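PDB 3GOX: restriction endonuclease Hpy99I, which probably cleaves both strands of DNA at a short recognition sequence, as a zinc-containing type II restriction endonuclease of the beta-beta-alpha-Me class. Local coordinates for residues 33-38 against 43-48. Residues are numbered along the deposited sequence; the frame is centred on the assembly and turned at random.
Sequences GVIRAV and AMVLFI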
loop_
_atom_site.group_PDB
_atom_site.type_symbol
_atom_site.label_atom_id
_atom_site.label_comp_id
_atom_site.label_asym_id
_atom_site.label_seq_id
_atom_site.Cartn_x
_atom_site.Cartn_y
_atom_site.Cartn_z
ATOM N N GLY A 33 19.759 -0.227 20.474
ATOM C CA GLY A 33 20.199 1.156 20.512
ATOM C C GLY A 33 21.363 1.391 19.579
ATOM O O GLY A 33 22.038 0.458 19.144
ATOM N N VAL A 34 21.575 2.664 19.262
ATOM C CA VAL A 34 22.731 3.110 18.484
ATOM C C VAL A 34 23.631 3.976 19.390
ATOM O O VAL A 34 23.157 4.799 20.201
ATOM C CB VAL A 34 22.293 3.859 17.214
ATOM C CG1 VAL A 34 21.459 5.077 17.515
ATOM C CG2 VAL A 34 23.508 4.205 16.370
ATOM N N ILE A 35 24.946 3.791 19.277
ATOM C CA ILE A 35 25.893 4.544 20.090
ATOM C C ILE A 35 26.023 5.962 19.546
ATOM O O ILE A 35 26.323 6.139 18.366
ATOM C CB ILE A 35 27.280 3.863 20.087
ATOM C CG1 ILE A 35 27.164 2.413 20.576
ATOM C CG2 ILE A 35 28.305 4.677 20.904
ATOM C CD1 ILE A 35 26.583 2.294 21.918
ATOM N N ARG A 36 25.788 6.962 20.410
ATOM C CA ARG A 36 25.789 8.373 20.028
ATOM C C ARG A 36 26.966 9.172 20.567
ATOM O O ARG A 36 27.295 10.230 20.036
ATOM C CB ARG A 36 24.469 9.043 20.465
ATOM C CG ARG A 36 23.213 8.509 19.770
ATOM C CD ARG A 36 23.320 8.431 18.240
ATOM N NE ARG A 36 22.079 8.798 17.578
ATOM C CZ ARG A 36 21.819 8.575 16.296
ATOM N NH1 ARG A 36 22.698 7.931 15.535
ATOM N NH2 ARG A 36 20.655 8.976 15.784
ATOM N N ALA A 37 27.552 8.687 21.656
ATOM C CA ALA A 37 28.803 9.235 22.168
ATOM C C ALA A 37 29.492 8.154 22.977
ATOM O O ALA A 37 28.851 7.247 23.476
ATOM C CB ALA A 37 28.549 10.489 23.022
ATOM N N VAL A 38 30.812 8.279 23.084
ATOM C CA VAL A 38 31.645 7.360 23.853
ATOM C C VAL A 38 32.423 8.139 24.913
ATOM O O VAL A 38 33.055 9.155 24.612
ATOM C CB VAL A 38 32.640 6.596 22.940
ATOM C CG1 VAL A 38 33.573 5.720 23.771
ATOM C CG2 VAL A 38 31.897 5.757 21.889
ATOM N N ALA A 43 28.877 4.582 27.245
ATOM C CA ALA A 43 28.390 5.101 25.984
ATOM C C ALA A 43 27.084 5.816 26.254
ATOM O O ALA A 43 26.328 5.429 27.160
ATOM C CB ALA A 43 28.173 3.961 25.007
ATOM N N MET A 44 26.827 6.848 25.464
ATOM C CA MET A 44 25.492 7.435 25.357
ATOM C C MET A 44 24.791 6.690 24.238
ATOM O O MET A 44 25.262 6.717 23.100
ATOM C CB MET A 44 25.563 8.916 25.036
ATOM C CG MET A 44 26.235 9.740 26.114
ATOM S SD MET A 44 25.375 9.652 27.720
ATOM C CE MET A 44 23.710 10.159 27.303
ATOM N N VAL A 45 23.704 5.991 24.573
ATOM C CA VAL A 45 23.008 5.119 23.629
ATOM C C VAL A 45 21.613 5.681 23.369
ATOM O O VAL A 45 20.891 5.989 24.311
ATOM C CB VAL A 45 22.840 3.706 24.217
ATOM C CG1 VAL A 45 22.128 2.790 23.222
ATOM C CG2 VAL A 45 24.166 3.106 24.623
ATOM N N LEU A 46 21.244 5.819 22.104
ATOM C CA LEU A 46 19.838 6.129 21.746
ATOM C C LEU A 46 19.117 4.820 21.558
ATOM O O LEU A 46 19.356 4.099 20.569
ATOM C CB LEU A 46 19.740 6.957 20.459
ATOM C CG LEU A 46 18.315 7.237 19.986
ATOM C CD1 LEU A 46 17.547 8.018 21.035
ATOM C CD2 LEU A 46 18.341 8.006 18.679
ATOM N N PHE A 47 18.229 4.525 22.502
ATOM C CA PHE A 47 17.348 3.370 22.370
ATOM C C PHE A 47 16.173 3.769 21.487
ATOM O O PHE A 47 15.413 4.675 21.801
ATOM C CB PHE A 47 16.952 2.853 23.744
ATOM C CG PHE A 47 18.062 2.137 24.423
ATOM C CD1 PHE A 47 18.410 0.869 24.003
ATOM C CD2 PHE A 47 18.789 2.729 25.446
ATOM C CE1 PHE A 47 19.450 0.188 24.603
ATOM C CE2 PHE A 47 19.832 2.054 26.053
ATOM C CZ PHE A 47 20.174 0.784 25.629
ATOM N N ILE A 48 16.078 3.100 20.345
ATOM C CA ILE A 48 15.307 3.610 19.215
ATOM C C ILE A 48 13.792 3.502 19.432
ATOM O O ILE A 48 13.052 4.429 19.083
ATOM C CB ILE A 48 15.715 2.911 17.900
ATOM C CG1 ILE A 48 17.196 3.188 17.620
ATOM C CG2 ILE A 48 14.816 3.349 16.730
ATOM C CD1 ILE A 48 17.827 2.209 16.657
#
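A beta hairpin of the SH3-like domain brings strand 33-38 antiparallel to 43-47, and a classic bulge shifts the register by one residue. Val34 and Leu46 form a hydrogen-bonded pair, each N 2.9 Å from the other's O. The slip comes beyond Ile35 and Val45: Met44 O takes the N-H of Arg36 at 2.8 Å, almost straight (167°), and a weak second bond from Ala37 N at 3.3 Å. Ala37 O in turn accepts a hydrogen bond from Met44 N (2.9 Å).

Ile35, Ala43, Val45 and Phe47 turn their side chains to one face, with the bare CA of Gly33 among them. Ile35 CD1 reaches over to Val45 CG2 at 3.7 Å and also touches the small Ala43 CB. With chi1 at -179°, Val45 swings CG1 away from its own N, to 3.7 Å from Gly33 CA and against one face of the Phe47 ring, offset toward its rim. Lacking a side chain, Gly33 can take this methyl directly and lie near Phe47 CD1. Val18 of the neighbouring strand 17-20 touches Ile35 and Val45, and Val56 of strand 52-57, on the other side, touches Val45 and Phe47, continuing the apolar face across the sheet.

On the other face the Arg36 chain, bent at chi2 and chi3, turns back along the sheet. Val34 CG1 sits under one face of its guanidinium, 3.5 Å from the plane and offset toward the rim, and NH2 comes 3.8 Å from Leu46 CD2; Val137 of the second subunit packs on Val34 and Arg36. One carbonyl, Met44 O, thus accommodates the extra residue of the bulge, while Arg36 CG packs on Leu46 CB and the guanidinium partly covers Val34, keeping the charge near the surface.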